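Local structure of TCP pilus virulence regulatory protein (4MLO) at residues H121-V126 with F152-K157; I182-R187 with C192-T197. The protein activates transcription of virulence genes in Vibrio cholerae as an AraC-family regulator, probably by binding DNA, and carries a palmitoleic acid molecule in its structure. One frame throughout, in Å; residues are numbered along the deposited sequence.

Contact 1 (H121-V126 with F152-K157); sequences HNDIAV and FSKVEK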
loop_
_atom_site.group_PDB
_atom_site.type_symbol
_atom_site.label_atom_id
_atom_site.label_comp_id
_atom_site.label_asym_id
_atom_site.label_seq_id
_atom_site.Cartn_x
_atom_site.Cartn_y
_atom_site.Cartn_z
ATOM N N HIS A 121 15.531 11.974 -14.253
ATOM C CA HIS A 121 16.061 12.873 -13.230
ATOM C C HIS A 121 14.962 13.717 -12.596
ATOM O O HIS A 121 14.812 13.745 -11.369
ATOM C CB HIS A 121 17.144 13.778 -13.842
ATOM N N ASN A 122 14.185 14.418 -13.422
ATOM C CA ASN A 122 13.219 15.375 -12.898
ATOM C C ASN A 122 12.179 14.689 -12.006
ATOM O O ASN A 122 11.799 15.231 -10.958
ATOM C CB ASN A 122 12.552 16.105 -14.062
ATOM N N ASP A 123 11.735 13.482 -12.386
ATOM C CA ASP A 123 10.669 12.806 -11.641
ATOM C C ASP A 123 11.135 12.373 -10.253
ATOM O O ASP A 123 10.396 12.524 -9.269
ATOM C CB ASP A 123 10.155 11.590 -12.424
ATOM C CG ASP A 123 9.211 11.963 -13.568
ATOM O OD1 ASP A 123 8.936 11.078 -14.412
ATOM O OD2 ASP A 123 8.761 13.129 -13.644
ATOM N N ILE A 124 12.333 11.796 -10.148
ATOM C CA ILE A 124 12.779 11.334 -8.834
ATOM C C ILE A 124 13.046 12.533 -7.933
ATOM O O ILE A 124 12.894 12.454 -6.704
ATOM C CB ILE A 124 14.002 10.398 -8.980
ATOM C CG1 ILE A 124 14.233 9.588 -7.700
ATOM C CG2 ILE A 124 15.264 11.166 -9.336
ATOM C CD1 ILE A 124 13.127 8.601 -7.385
ATOM N N ALA A 125 13.383 13.679 -8.523
ATOM C CA ALA A 125 13.583 14.881 -7.724
ATOM C C ALA A 125 12.284 15.331 -7.070
ATOM O O ALA A 125 12.277 15.704 -5.890
ATOM C CB ALA A 125 14.163 15.996 -8.597
ATOM N N VAL A 126 11.169 15.297 -7.809
ATOM C CA VAL A 126 9.902 15.750 -7.241
ATOM C C VAL A 126 9.458 14.811 -6.122
ATOM O O VAL A 126 9.043 15.258 -5.047
ATOM C CB VAL A 126 8.828 15.871 -8.341
ATOM C CG1 VAL A 126 7.450 16.107 -7.730
ATOM C CG2 VAL A 126 9.200 16.999 -9.321
ATOM N N PHE A 152 0.953 8.452 -12.992
ATOM C CA PHE A 152 0.121 7.258 -13.005
ATOM C C PHE A 152 -0.294 6.903 -14.422
ATOM O O PHE A 152 -0.339 5.724 -14.784
ATOM C CB PHE A 152 -1.118 7.463 -12.132
ATOM C CG PHE A 152 -0.824 7.704 -10.669
ATOM C CD1 PHE A 152 0.315 7.197 -10.073
ATOM C CD2 PHE A 152 -1.709 8.430 -9.883
ATOM C CE1 PHE A 152 0.580 7.418 -8.737
ATOM C CE2 PHE A 152 -1.440 8.649 -8.524
ATOM C CZ PHE A 152 -0.308 8.133 -7.962
ATOM N N SER A 153 -0.615 7.909 -15.243
ATOM C CA SER A 153 -0.974 7.636 -16.631
ATOM C C SER A 153 0.129 6.882 -17.386
ATOM O O SER A 153 -0.161 5.940 -18.135
ATOM C CB SER A 153 -1.323 8.934 -17.356
ATOM O OG SER A 153 -2.576 9.393 -16.891
ATOM N N LYS A 154 1.384 7.322 -17.276
ATOM C CA LYS A 154 2.422 6.637 -18.050
ATOM C C LYS A 154 2.737 5.263 -17.469
ATOM O O LYS A 154 3.044 4.339 -18.232
ATOM C CB LYS A 154 3.677 7.501 -18.182
ATOM C CG LYS A 154 4.358 7.947 -16.909
ATOM C CD LYS A 154 5.384 9.028 -17.249
ATOM C CE LYS A 154 6.178 9.459 -16.028
ATOM N NZ LYS A 154 7.115 10.589 -16.328
ATOM N N VAL A 155 2.617 5.080 -16.148
ATOM C CA VAL A 155 2.722 3.731 -15.570
ATOM C C VAL A 155 1.606 2.831 -16.092
ATOM O O VAL A 155 1.838 1.670 -16.438
ATOM C CB VAL A 155 2.717 3.788 -14.034
ATOM C CG1 VAL A 155 2.743 2.390 -13.435
ATOM C CG2 VAL A 155 3.892 4.595 -13.559
ATOM N N GLU A 156 0.368 3.336 -16.128
ATOM C CA GLU A 156 -0.727 2.517 -16.632
ATOM C C GLU A 156 -0.501 2.142 -18.094
ATOM O O GLU A 156 -0.770 1.007 -18.498
ATOM C CB GLU A 156 -2.060 3.243 -16.455
ATOM C CG GLU A 156 -2.496 3.387 -14.974
ATOM C CD GLU A 156 -3.886 3.964 -14.830
ATOM O OE1 GLU A 156 -4.356 4.629 -15.792
ATOM O OE2 GLU A 156 -4.519 3.741 -13.761
ATOM N N LYS A 157 -0.020 3.089 -18.906
ATOM C CA LYS A 157 0.205 2.805 -20.318
ATOM C C LYS A 157 1.311 1.775 -20.492
ATOM O O LYS A 157 1.192 0.879 -21.328
ATOM C CB LYS A 157 0.537 4.094 -21.069
ATOM C CG LYS A 157 0.798 3.923 -22.588
ATOM C CD LYS A 157 1.078 5.275 -23.212
ATOM C CE LYS A 157 1.646 5.167 -24.636
ATOM N NZ LYS A 157 0.768 4.391 -25.530
#

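Contact 2 (I182-R187 with C192-T197); sequences ITRNWR and CGELRT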
loop_
_atom_site.group_PDB
_atom_site.type_symbol
_atom_site.label_atom_id
_atom_site.label_comp_id
_atom_site.label_asym_id
_atom_site.label_seq_id
_atom_site.Cartn_x
_atom_site.Cartn_y
_atom_site.Cartn_z
ATOM N N ILE A 182 -14.074 -1.377 12.349
ATOM C CA ILE A 182 -12.977 -2.335 12.258
ATOM C C ILE A 182 -13.069 -3.432 13.315
ATOM O O ILE A 182 -12.553 -4.543 13.094
ATOM C CB ILE A 182 -11.655 -1.554 12.351
ATOM C CG1 ILE A 182 -10.451 -2.429 12.014
ATOM C CG2 ILE A 182 -11.458 -0.982 13.741
ATOM C CD1 ILE A 182 -10.445 -2.894 10.572
ATOM N N THR A 183 -13.713 -3.158 14.482
ATOM C CA THR A 183 -13.802 -4.120 15.573
ATOM C C THR A 183 -15.038 -4.996 15.481
ATOM O O THR A 183 -15.161 -5.929 16.266
ATOM C CB THR A 183 -13.767 -3.438 16.975
ATOM O OG1 THR A 183 -14.989 -2.727 17.252
ATOM C CG2 THR A 183 -12.627 -2.494 17.110
ATOM N N ARG A 184 -15.924 -4.721 14.537
ATOM C CA ARG A 184 -17.105 -5.554 14.407
ATOM C C ARG A 184 -16.701 -6.996 14.136
ATOM O O ARG A 184 -15.693 -7.258 13.444
ATOM C CB ARG A 184 -17.992 -5.006 13.290
ATOM C CG ARG A 184 -19.273 -5.792 13.063
ATOM C CD ARG A 184 -20.192 -4.999 12.146
ATOM N NE ARG A 184 -21.273 -5.853 11.672
ATOM C CZ ARG A 184 -22.241 -5.459 10.848
ATOM N NH1 ARG A 184 -22.291 -4.209 10.411
ATOM N NH2 ARG A 184 -23.157 -6.343 10.463
ATOM N N ASN A 185 -17.536 -7.929 14.632
ATOM C CA ASN A 185 -17.273 -9.365 14.490
ATOM C C ASN A 185 -17.761 -9.818 13.109
ATOM O O ASN A 185 -18.727 -10.581 12.958
ATOM C CB ASN A 185 -17.882 -10.193 15.620
ATOM C CG ASN A 185 -17.381 -9.778 17.009
ATOM O OD1 ASN A 185 -18.169 -9.584 17.931
ATOM N ND2 ASN A 185 -16.047 -9.656 17.163
ATOM N N TRP A 186 -17.078 -9.310 12.091
ATOM C CA TRP A 186 -17.478 -9.506 10.700
ATOM C C TRP A 186 -17.488 -10.982 10.323
ATOM O O TRP A 186 -16.567 -11.739 10.637
ATOM C CB TRP A 186 -16.529 -8.785 9.742
ATOM C CG TRP A 186 -16.530 -7.311 9.844
ATOM C CD1 TRP A 186 -15.556 -6.545 10.392
ATOM C CD2 TRP A 186 -17.532 -6.425 9.372
ATOM N NE1 TRP A 186 -15.884 -5.202 10.277
ATOM C CE2 TRP A 186 -17.093 -5.102 9.656
ATOM C CE3 TRP A 186 -18.776 -6.602 8.754
ATOM C CZ2 TRP A 186 -17.835 -3.985 9.338
ATOM C CZ3 TRP A 186 -19.497 -5.487 8.425
ATOM C CH2 TRP A 186 -19.025 -4.191 8.726
ATOM N N ARG A 187 -18.548 -11.369 9.619
ATOM C CA ARG A 187 -18.721 -12.677 9.001
ATOM C C ARG A 187 -19.184 -12.454 7.557
ATOM O O ARG A 187 -19.667 -11.382 7.199
ATOM C CB ARG A 187 -19.810 -13.472 9.749
ATOM C CG ARG A 187 -19.625 -13.643 11.248
ATOM C CD ARG A 187 -20.995 -13.865 11.959
ATOM N NE ARG A 187 -21.993 -12.820 11.655
ATOM C CZ ARG A 187 -23.246 -12.811 12.119
ATOM N NH1 ARG A 187 -23.662 -13.774 12.926
ATOM N NH2 ARG A 187 -24.085 -11.836 11.790
ATOM N N CYS A 192 -22.421 -9.748 2.719
ATOM C CA CYS A 192 -23.423 -9.930 1.678
ATOM C C CYS A 192 -24.649 -9.096 1.992
ATOM O O CYS A 192 -25.247 -8.482 1.088
ATOM C CB CYS A 192 -23.826 -11.387 1.542
ATOM S SG CYS A 192 -22.470 -12.434 0.962
ATOM N N GLY A 193 -25.016 -9.072 3.275
ATOM C CA GLY A 193 -26.190 -8.310 3.709
ATOM C C GLY A 193 -25.990 -6.818 3.547
ATOM O O GLY A 193 -26.884 -6.112 3.046
ATOM N N GLU A 194 -24.821 -6.304 3.946
ATOM C CA GLU A 194 -24.579 -4.860 3.865
ATOM C C GLU A 194 -24.459 -4.386 2.424
ATOM O O GLU A 194 -24.953 -3.313 2.083
ATOM C CB GLU A 194 -23.317 -4.467 4.631
ATOM C CG GLU A 194 -23.379 -4.649 6.140
ATOM C CD GLU A 194 -24.101 -3.533 6.873
ATOM O OE1 GLU A 194 -24.027 -3.548 8.114
ATOM O OE2 GLU A 194 -24.744 -2.662 6.227
ATOM N N LEU A 195 -23.811 -5.166 1.555
ATOM C CA LEU A 195 -23.607 -4.784 0.175
ATOM C C LEU A 195 -24.779 -5.204 -0.714
ATOM O O LEU A 195 -24.803 -4.848 -1.909
ATOM C CB LEU A 195 -22.310 -5.400 -0.348
ATOM C CG LEU A 195 -21.044 -4.957 0.385
ATOM C CD1 LEU A 195 -19.877 -5.510 -0.440
ATOM C CD2 LEU A 195 -20.849 -3.471 0.583
ATOM N N ARG A 196 -25.748 -5.927 -0.140
ATOM C CA ARG A 196 -26.852 -6.535 -0.899
ATOM C C ARG A 196 -26.343 -7.181 -2.185
ATOM O O ARG A 196 -26.858 -6.946 -3.285
ATOM C CB ARG A 196 -27.948 -5.502 -1.223
ATOM C CG ARG A 196 -28.769 -5.045 -0.022
ATOM C CD ARG A 196 -28.040 -4.048 0.845
ATOM N NE ARG A 196 -28.965 -3.429 1.797
ATOM C CZ ARG A 196 -28.647 -2.564 2.747
ATOM N NH1 ARG A 196 -27.384 -2.218 2.954
ATOM N NH2 ARG A 196 -29.617 -2.030 3.508
ATOM N N THR A 197 -25.285 -7.990 -2.045
ATOM C CA THR A 197 -24.660 -8.686 -3.162
ATOM C C THR A 197 -24.359 -10.094 -2.680
ATOM O O THR A 197 -24.019 -10.260 -1.506
ATOM C CB THR A 197 -23.354 -7.978 -3.615
ATOM O OG1 THR A 197 -23.601 -6.601 -3.910
ATOM C CG2 THR A 197 -22.773 -8.617 -4.827
#

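Contact 1 (H121-V126 with F152-K157)
The ammonium nitrogen NZ of K154 lies 2.7 Å from OD1 of D123, and this short salt bridge is all that joins 121-126 directly to 152-157. The two backbones stay well apart: even at their nearest, the CA atoms of D123 and F152 are 12.0 Å from each other. The side chains therefore do the spanning, approaching from opposite directions. Lysine suits the long side of the gap because its four methylenes can carry a charge far from its helix. In K154 the carbons beyond CG are fully extended. The chain starts with CG placed between the backbone N and the carbonyl carbon (chi1 58°), a first torsion uncommon in helices, and this directs the extended arm across to D123. Aspartate is the short partner, its carboxylate held close to helix 121-131.

The bridge is one-armed. OD1 receives NZ through its syn lone pair, on the side of OD2, yet OD2 itself remains 4.0 Å from K154 NZ, so the lysine bonds to one oxygen only, though the carboxylate charge remains spread over both. The last methylene follows the nitrogen in, with K154 CE 3.6 Å from D123 OD1. Only 62 Å² is buried here, counting both sides, and the pair lies at the surface, where solvent would probably temper its strength.

Apolar neighbours lie beside the charges. D123 also touches F147 and F151 of helix 141-159, while K154 rests on W117 of strand 114-118; V155, one residue further on, packs on L115 and W117. The arrangement is thus a surface salt bridge between two helices, 121-131 and 141-159, beside the edge strand 114-118 of the cupin-like N-terminal domain.

Contact 2 (I182-R187 with C192-T197)
A surface salt bridge between R184 and E194 ties the loop leading into helix 188-195 to the last turn of that helix, which closes in a Schellman motif. By helix order it is consistent with the first helix of the first of two helix-turn-helix motifs of an AraC-type domain, with helix 199-207 the second. The contact is small, burying 92 Å² over both sides.

R184 NH1 donates to E194 OE1 at 3.0 Å with a fairly straight N-H...O angle of 161°. The acceptor lies at the edge of the guanidinium, near its plane, but NH1 reaches OE1 on its anti side. The guanidinium and carboxylate planes are turned 69° apart, so the pairing is a single bond through one oxygen, not the flat, two-bond kind. Arginine fits because, with CG anti to the backbone N, its extended chain runs outward to the helix. E194 instead bends at chi2 (-80°), bringing its carboxylate round to the loop.

R184 CD lies over the rim of the W186 ring, 3.6 Å above its plane, and W186 CZ3 sits against the rim of the guanidinium face. This buried indole packs against L177, V178, F213 and I217, giving the arginine chain an apolar floor, while its NE1 donates to the carbonyl of D181. D190 pairs with R187 and, weakly at long range, with R184.

Just past E194, R196 is the positive-phi residue that ends the helix. T197 N returns to C192 O, and T197 OG1 bonds L195 O. R196 folds back, its NH1 donating to E194 O at 2.8 Å.

In the fold
Contact 1 closes before contact 2 opens along the chain, and the two lie on opposite sides of its centre, with contact centres 38 Å apart and nearest atoms about 22 Å apart. They share no helix or strand. Contact 1 links helices 121-131 and 141-159 of the cupin-like N-terminal part, whereas contact 2 belongs to the all-helical C-terminal part, where helix 188-195 follows helix 170-180 and precedes helix 199-207. The pair thus samples both halves of the regulator: the portion built around the antiparallel sheets and the portion that, by family, probably binds DNA. Each is a local surface tie, and neither directly joins the two halves.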